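Local coordinates for protein putative tagatose-6-phosphate ketose/aldose isomerase (Escherichia coli, PDB 3C3J) that is of unknown function but carries two SIS domains, each built around a five-stranded parallel sheet flanked by helices, at residues 133-142 with 155-166; 23-34 with 177-186. All blocks are in the same frame, centred on the assembly; numbering follows the deposited sequence.

From the N terminus, segment 23-34, on helix 23-49, supplies the first half of interaction 2, and 142 residues pass before segment 177-186, on helix 174-187, returns to pack against it. Most of the first SIS domain lies in that long loop, including interaction 1, which closes a much shorter one: 133-142 and 155-166 are separated by 12 residues, among them helix 145-151. Interaction 1 is therefore enclosed by interaction 2 along the chain, and the two do not cross. In space their centres are about 12 Å apart and they touch. Arg29 NE and Glu164 OE2 form a salt bridge at 2.8 Å, while selenomethionine Met161 and Thr165 pack on Ser182 and Thr178, tying the sheet edge to the helix pair.

Interaction 1. Residues 133-142 with 155-166; sequences CYHLPITCNE and NAFALLMPAETH
His135 N donates to Asn155 O (2.8 Å), and four further bonds, Phe157 N to His135 O, Leu159 N to Pro137 O, Thr139 N to Leu159 O and Met161 N to Thr139 O, keep the two backbones parallel. Pro137 has no N-H to give, and Phe157 O is buried without a hydrogen-bond partner; instead it receives a CA-H...O contact from Leu136 CA at 3.2 Å, with 158° at the hydrogen. Leu136 lies alongside Phe157, its CD1 reaching ring atom CD2 obliquely. At the start, Asn155 turns its amide back on the neighbouring strand: with CG between its own N and carbonyl carbon (chi1 75°), ND2 donates to Cys133 O at 2.7 Å, from 45° above the carbonyl plane. The two strands and helix 145-151 between them form a beta-alpha-beta unit, and 159-160 is the outermost strand of the parallel sheet within this chain; Ala150 of the connecting helix packs on Pro137, Ala156 and Ala158. Selenomethionine Met161, bent at chi2 and chi3, brings CE onto Ile138 CG2 (3.6 Å) and its CG beside Cys140 SG (3.7 Å). On the face that carries Thr139 and Leu160, opposite Ile138 and Leu159, the methyl Leu160 CD1 comes to 3.4 Å from Glu142 N. Beyond the strands a water donates to both Cys140 O (2.9 Å) and Met161 O. His166 CE1 meets Asn141 CG at 3.6 Å, while Asn141 ND2 is taken by Ser113 O.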
# COMPACT_ATOMS: atom_id res chain seq x y z
N CYS A 133 11.04 -5.37 24.00
CA CYS A 133 10.60 -4.28 23.16
C CYS A 133 11.38 -3.02 23.49
O CYS A 133 11.55 -2.66 24.70
CB CYS A 133 9.11 -4.03 23.33
SG CYS A 133 8.42 -3.03 22.02
N TYR A 134 11.88 -2.37 22.44
CA TYR A 134 12.64 -1.13 22.54
C TYR A 134 12.01 -0.11 21.62
O TYR A 134 11.32 -0.47 20.67
CB TYR A 134 14.11 -1.33 22.17
CG TYR A 134 14.77 -2.46 22.92
CD1 TYR A 134 15.34 -2.25 24.17
CD2 TYR A 134 14.79 -3.74 22.38
CE1 TYR A 134 15.92 -3.30 24.86
CE2 TYR A 134 15.40 -4.81 23.07
CZ TYR A 134 15.95 -4.58 24.30
OH TYR A 134 16.53 -5.63 25.00
N HIS A 135 12.24 1.15 21.93
CA HIS A 135 11.61 2.29 21.21
C HIS A 135 12.60 3.37 20.86
O HIS A 135 13.45 3.74 21.70
CB HIS A 135 10.51 2.90 22.07
CG HIS A 135 9.37 1.98 22.32
ND1 HIS A 135 9.28 1.21 23.46
CD2 HIS A 135 8.31 1.65 21.55
CE1 HIS A 135 8.19 0.47 23.39
NE2 HIS A 135 7.58 0.72 22.24
N LEU A 136 12.48 3.88 19.63
CA LEU A 136 13.15 5.08 19.18
C LEU A 136 12.12 6.01 18.54
O LEU A 136 11.95 6.02 17.33
CB LEU A 136 14.25 4.75 18.18
CG LEU A 136 15.22 5.90 17.83
CD1 LEU A 136 16.42 5.85 18.74
CD2 LEU A 136 15.66 5.83 16.37
N PRO A 137 11.40 6.79 19.35
CA PRO A 137 10.54 7.80 18.74
C PRO A 137 11.34 8.91 18.07
O PRO A 137 12.38 9.35 18.58
CB PRO A 137 9.73 8.34 19.92
CG PRO A 137 10.03 7.41 21.06
CD PRO A 137 11.32 6.79 20.82
N ILE A 138 10.85 9.33 16.90
CA ILE A 138 11.42 10.46 16.16
C ILE A 138 10.26 11.42 16.03
O ILE A 138 9.27 11.14 15.33
CB ILE A 138 11.99 10.01 14.80
CG1 ILE A 138 13.11 8.98 15.03
CG2 ILE A 138 12.50 11.21 13.98
CD1 ILE A 138 13.80 8.40 13.74
N THR A 139 10.37 12.55 16.72
CA THR A 139 9.23 13.42 16.97
C THR A 139 9.60 14.92 17.01
O THR A 139 10.74 15.28 17.30
CB THR A 139 8.52 12.97 18.30
OG1 THR A 139 7.34 13.74 18.53
CG2 THR A 139 9.46 13.08 19.51
N CYS A 140 8.62 15.77 16.71
CA CYS A 140 8.84 17.22 16.61
C CYS A 140 8.37 18.03 17.82
O CYS A 140 8.51 19.25 17.82
CB CYS A 140 8.19 17.76 15.31
SG CYS A 140 8.71 16.88 13.80
N ASN A 141 7.89 17.36 18.88
CA ASN A 141 7.33 18.03 20.06
C ASN A 141 7.94 17.51 21.35
O ASN A 141 7.70 16.38 21.78
CB ASN A 141 5.80 17.83 20.06
CG ASN A 141 5.09 18.60 21.17
OD1 ASN A 141 5.63 19.56 21.72
ND2 ASN A 141 3.84 18.22 21.45
N GLU A 142 8.76 18.34 21.99
CA GLU A 142 9.44 17.97 23.23
C GLU A 142 8.44 17.60 24.36
O GLU A 142 8.72 16.73 25.20
CB GLU A 142 10.36 19.13 23.67
CG GLU A 142 10.99 18.95 25.04
CD GLU A 142 10.06 19.32 26.20
OE1 GLU A 142 8.98 19.93 26.00
OE2 GLU A 142 10.41 18.99 27.33
N ASN A 155 13.91 1.43 28.08
CA ASN A 155 13.85 0.69 26.81
C ASN A 155 13.70 1.62 25.60
O ASN A 155 13.45 1.14 24.51
CB ASN A 155 12.75 -0.42 26.85
CG ASN A 155 11.27 0.10 26.73
OD1 ASN A 155 10.96 1.27 27.03
ND2 ASN A 155 10.35 -0.80 26.30
N ALA A 156 13.91 2.92 25.79
CA ALA A 156 13.57 3.93 24.77
C ALA A 156 14.62 5.01 24.68
O ALA A 156 15.27 5.34 25.68
CB ALA A 156 12.24 4.53 25.09
N PHE A 157 14.81 5.54 23.48
CA PHE A 157 15.71 6.66 23.24
C PHE A 157 15.00 7.55 22.23
O PHE A 157 14.77 7.13 21.11
CB PHE A 157 17.04 6.18 22.66
CG PHE A 157 18.08 7.27 22.48
CD1 PHE A 157 19.17 7.36 23.34
CD2 PHE A 157 17.97 8.20 21.45
CE1 PHE A 157 20.13 8.35 23.18
CE2 PHE A 157 18.92 9.21 21.29
CZ PHE A 157 20.00 9.28 22.15
N ALA A 158 14.65 8.75 22.63
CA ALA A 158 13.86 9.63 21.78
C ALA A 158 14.75 10.66 21.12
O ALA A 158 15.66 11.22 21.73
CB ALA A 158 12.80 10.31 22.55
N LEU A 159 14.44 10.91 19.85
CA LEU A 159 15.16 11.88 19.07
C LEU A 159 14.21 13.03 18.71
O LEU A 159 13.19 12.85 18.05
CB LEU A 159 15.72 11.19 17.85
CG LEU A 159 16.59 11.92 16.87
CD1 LEU A 159 17.78 12.58 17.59
CD2 LEU A 159 17.03 10.86 15.82
N LEU A 160 14.57 14.22 19.16
CA LEU A 160 13.76 15.41 18.93
C LEU A 160 14.19 16.14 17.66
O LEU A 160 15.40 16.37 17.45
CB LEU A 160 13.91 16.33 20.14
CG LEU A 160 12.96 17.53 20.24
CD1 LEU A 160 11.50 17.09 20.34
CD2 LEU A 160 13.38 18.40 21.46
N MSE A 161 13.23 16.52 16.83
CA MSE A 161 13.53 17.22 15.57
C MSE A 161 13.71 18.71 15.90
O MSE A 161 13.30 19.14 17.00
CB MSE A 161 12.39 17.03 14.57
CG MSE A 161 12.15 15.61 14.15
SE MSE A 161 13.71 14.81 13.27
CE MSE A 161 14.68 13.98 14.79
N PRO A 162 14.33 19.49 14.99
CA PRO A 162 14.43 20.93 15.23
C PRO A 162 13.06 21.59 15.41
O PRO A 162 12.06 21.17 14.82
CB PRO A 162 15.17 21.45 13.99
CG PRO A 162 15.92 20.21 13.48
CD PRO A 162 14.98 19.11 13.73
N ALA A 163 13.01 22.59 16.27
CA ALA A 163 11.76 23.22 16.68
C ALA A 163 10.90 23.71 15.52
O ALA A 163 9.68 23.58 15.58
CB ALA A 163 12.04 24.37 17.63
N GLU A 164 11.52 24.24 14.47
CA GLU A 164 10.75 24.77 13.33
C GLU A 164 9.99 23.70 12.56
O GLU A 164 9.09 24.03 11.79
CB GLU A 164 11.63 25.56 12.35
CG GLU A 164 12.63 24.73 11.49
CD GLU A 164 13.96 24.49 12.16
OE1 GLU A 164 14.00 24.46 13.41
OE2 GLU A 164 14.98 24.33 11.43
N THR A 165 10.33 22.44 12.78
CA THR A 165 9.67 21.34 12.06
C THR A 165 8.38 20.86 12.74
O THR A 165 7.74 19.95 12.23
CB THR A 165 10.61 20.13 11.81
OG1 THR A 165 10.87 19.44 13.06
CG2 THR A 165 11.91 20.57 11.16
N HIS A 166 7.99 21.45 13.87
CA HIS A 166 6.67 21.18 14.45
C HIS A 166 5.68 22.01 13.62
O HIS A 166 5.26 23.08 14.05
CB HIS A 166 6.61 21.55 15.93
CG HIS A 166 5.35 21.09 16.63
ND1 HIS A 166 5.25 21.03 18.00
CD2 HIS A 166 4.17 20.64 16.15
CE1 HIS A 166 4.05 20.60 18.34
NE2 HIS A 166 3.37 20.35 17.24
O HOH W 1 11.18 20.23 18.39

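Interaction 2. Residues 23-34 with 177-186; sequences QPRAWIRSLTNI and TTMMASCLAV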
# COMPACT_ATOMS: atom_id res chain seq x y z
N GLN A 23 12.93 23.70 4.88
CA GLN A 23 13.33 22.29 4.89
C GLN A 23 14.84 22.01 4.77
O GLN A 23 15.40 21.35 5.66
CB GLN A 23 12.54 21.53 3.85
CG GLN A 23 11.15 21.18 4.37
CD GLN A 23 10.30 20.53 3.29
OE1 GLN A 23 10.06 21.14 2.23
NE2 GLN A 23 9.87 19.30 3.53
N PRO A 24 15.51 22.52 3.70
CA PRO A 24 16.95 22.25 3.59
C PRO A 24 17.73 22.63 4.87
O PRO A 24 18.54 21.84 5.37
CB PRO A 24 17.37 23.09 2.36
CG PRO A 24 16.17 23.22 1.59
CD PRO A 24 15.04 23.31 2.54
N ARG A 25 17.41 23.77 5.46
CA ARG A 25 18.08 24.21 6.66
C ARG A 25 17.76 23.31 7.83
O ARG A 25 18.64 22.97 8.62
CB ARG A 25 17.65 25.64 6.99
CG ARG A 25 18.39 26.26 8.14
CD ARG A 25 18.11 27.71 8.20
NE ARG A 25 16.68 27.91 8.45
CZ ARG A 25 16.09 29.09 8.47
NH1 ARG A 25 16.78 30.18 8.24
NH2 ARG A 25 14.80 29.17 8.72
N ALA A 26 16.50 22.91 7.94
CA ALA A 26 16.06 22.02 9.03
C ALA A 26 16.75 20.64 8.94
O ALA A 26 17.13 20.06 9.97
CB ALA A 26 14.53 21.89 9.03
N TRP A 27 16.93 20.14 7.72
CA TRP A 27 17.55 18.82 7.52
C TRP A 27 18.96 18.80 8.09
O TRP A 27 19.33 17.90 8.84
CB TRP A 27 17.58 18.47 6.04
CG TRP A 27 16.23 18.39 5.41
CD1 TRP A 27 15.03 18.26 6.07
CD2 TRP A 27 15.93 18.41 4.02
NE1 TRP A 27 14.02 18.21 5.19
CE2 TRP A 27 14.52 18.32 3.91
CE3 TRP A 27 16.69 18.51 2.86
CZ2 TRP A 27 13.87 18.31 2.68
CZ3 TRP A 27 16.03 18.51 1.61
CH2 TRP A 27 14.64 18.40 1.54
N ILE A 28 19.74 19.83 7.78
CA ILE A 28 21.13 19.90 8.21
C ILE A 28 21.24 20.17 9.72
O ILE A 28 22.09 19.60 10.38
CB ILE A 28 21.94 20.88 7.32
CG1 ILE A 28 21.88 20.42 5.87
CG2 ILE A 28 23.39 20.92 7.75
CD1 ILE A 28 22.15 18.91 5.69
N ARG A 29 20.33 20.98 10.26
CA ARG A 29 20.19 21.18 11.68
C ARG A 29 19.93 19.85 12.38
O ARG A 29 20.59 19.55 13.38
CB ARG A 29 19.07 22.18 11.99
CG ARG A 29 19.55 23.61 12.00
CD ARG A 29 18.44 24.64 11.91
NE ARG A 29 17.39 24.55 12.92
CZ ARG A 29 17.49 24.94 14.18
NH1 ARG A 29 16.44 24.85 14.99
NH2 ARG A 29 18.65 25.36 14.68
N SER A 30 19.05 19.02 11.83
CA SER A 30 18.75 17.77 12.51
C SER A 30 19.97 16.82 12.48
O SER A 30 20.30 16.19 13.51
CB SER A 30 17.54 17.05 11.93
OG SER A 30 17.19 16.02 12.83
N LEU A 31 20.62 16.72 11.32
CA LEU A 31 21.77 15.79 11.15
C LEU A 31 22.99 16.23 11.95
O LEU A 31 23.70 15.39 12.50
CB LEU A 31 22.11 15.62 9.66
CG LEU A 31 21.31 14.50 8.94
CD1 LEU A 31 19.81 14.54 9.25
CD2 LEU A 31 21.58 14.46 7.43
N THR A 32 23.21 17.54 12.06
CA THR A 32 24.25 18.05 12.96
C THR A 32 23.90 17.77 14.45
O THR A 32 24.77 17.44 15.24
CB THR A 32 24.66 19.56 12.66
OG1 THR A 32 23.58 20.42 12.89
CG2 THR A 32 25.03 19.72 11.22
N ASN A 33 22.63 17.83 14.81
CA ASN A 33 22.22 17.39 16.16
C ASN A 33 22.51 15.90 16.42
O ASN A 33 22.94 15.50 17.50
CB ASN A 33 20.75 17.66 16.40
CG ASN A 33 20.37 17.49 17.83
OD1 ASN A 33 20.97 18.11 18.73
ND2 ASN A 33 19.38 16.62 18.09
N ILE A 34 22.23 15.08 15.42
CA ILE A 34 22.48 13.64 15.49
C ILE A 34 24.00 13.44 15.70
O ILE A 34 24.40 12.59 16.50
CB ILE A 34 21.93 12.93 14.23
CG1 ILE A 34 20.40 12.89 14.27
CG2 ILE A 34 22.55 11.52 14.05
CD1 ILE A 34 19.77 12.34 12.96
N THR A 177 9.80 15.35 6.10
CA THR A 177 11.11 15.26 5.46
C THR A 177 12.26 15.25 6.50
O THR A 177 13.24 14.50 6.34
CB THR A 177 11.31 16.33 4.38
OG1 THR A 177 11.21 17.64 4.97
CG2 THR A 177 10.28 16.11 3.21
N THR A 178 12.12 16.00 7.59
CA THR A 178 13.19 16.03 8.57
C THR A 178 13.26 14.72 9.37
O THR A 178 14.36 14.19 9.61
CB THR A 178 13.13 17.30 9.48
OG1 THR A 178 13.01 18.47 8.65
CG2 THR A 178 14.41 17.40 10.34
N MSE A 179 12.10 14.17 9.70
CA MSE A 179 12.05 12.86 10.34
C MSE A 179 12.64 11.78 9.45
O MSE A 179 13.38 10.93 9.94
CB MSE A 179 10.61 12.51 10.76
CG MSE A 179 10.14 13.32 11.96
SE MSE A 179 8.38 12.78 12.67
CE MSE A 179 7.35 12.89 11.06
N MSE A 180 12.33 11.83 8.15
CA MSE A 180 12.84 10.87 7.21
C MSE A 180 14.36 10.90 7.08
O MSE A 180 15.03 9.87 7.12
CB MSE A 180 12.20 11.05 5.83
CG MSE A 180 12.63 9.98 4.86
SE MSE A 180 11.35 9.77 3.40
CE MSE A 180 11.33 11.63 2.69
N ALA A 181 14.91 12.10 6.91
CA ALA A 181 16.36 12.31 6.82
C ALA A 181 17.04 11.87 8.11
O ALA A 181 18.11 11.25 8.07
CB ALA A 181 16.68 13.77 6.54
N SER A 182 16.42 12.17 9.25
CA SER A 182 16.97 11.76 10.55
C SER A 182 17.04 10.22 10.68
O SER A 182 18.07 9.68 11.09
CB SER A 182 16.18 12.37 11.70
OG SER A 182 16.12 13.78 11.55
N CYS A 183 15.96 9.54 10.34
CA CYS A 183 15.92 8.08 10.40
C CYS A 183 17.00 7.45 9.51
O CYS A 183 17.72 6.58 9.97
CB CYS A 183 14.54 7.53 10.02
SG CYS A 183 14.37 5.77 10.43
N LEU A 184 17.14 7.93 8.28
CA LEU A 184 18.19 7.46 7.39
C LEU A 184 19.57 7.68 8.03
O LEU A 184 20.41 6.77 8.02
CB LEU A 184 18.09 8.19 6.05
CG LEU A 184 16.94 7.82 5.11
CD1 LEU A 184 16.88 8.86 3.96
CD2 LEU A 184 17.08 6.39 4.52
N ALA A 185 19.79 8.85 8.64
CA ALA A 185 21.08 9.20 9.23
C ALA A 185 21.39 8.37 10.44
O ALA A 185 22.54 8.06 10.69
CB ALA A 185 21.15 10.68 9.59
N VAL A 186 20.36 7.99 11.20
CA VAL A 186 20.56 7.17 12.38
C VAL A 186 21.07 5.80 11.98
O VAL A 186 22.04 5.31 12.55
CB VAL A 186 19.26 7.02 13.23
CG1 VAL A 186 19.39 5.84 14.24
CG2 VAL A 186 18.94 8.37 13.98
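Trp27 NE1 donates to Thr177 OG1 at 2.9 Å with an N-H...O angle of 151°, and the hydroxyl oxygen lies in the plane of the indole, at its edge. Thr177 OG1 has a second, weak bond to Thr173 O, four residues back and just before the start of helix 174-187. The neighbouring hydroxyl also meets the ring edge: Thr178 OG1 lies 3.3 Å from Trp27 CD1, but its hydrogen bond goes to Ser174 O. One face of the indole is lined by Gln23 O and Pro24 N from the preceding turn. The rings of Trp27 and Phe340 (helix 335-356) meet edge-to-face.

A second polar point sits about one turn further on, where Ser30 OG and Ser182 OG are 2.8 Å apart. Ser182 OG is anti to its carbonyl carbon (chi1 -54°), which places it over the preceding turn, where it donates to Thr178 O at 2.7 Å. That carbonyl also takes the helical bond from Ser182 N, and the two donors reach it from opposite faces of its plane. Between the polar points, Thr178 CG2 rests on Ser30 CB at 3.5 Å.

Toward the C-terminal ends the contact becomes apolar. Leu31 CG packs on Ala185 CB (3.9 Å), and the terminal methyl Ile34 CD1 sits among Ser182 CB (3.8 Å), Ala185 CB and Val186 CG2. Arg38 donates to the carbonyls of Ala185 and Val186 just beyond.

The axes of segments 23-34 and 177-186 approach to 9.2 Å at a signed crossing angle of -34°, N-to-C directions broadly parallel, with alanines and hydroxyl residues at the interface. Helix 174-187 lies against the edge of the first SIS domain's parallel sheet, and the pair also meets helix 335-356 of the second, so this buried helix pair sits where the two layered alpha/beta domains meet.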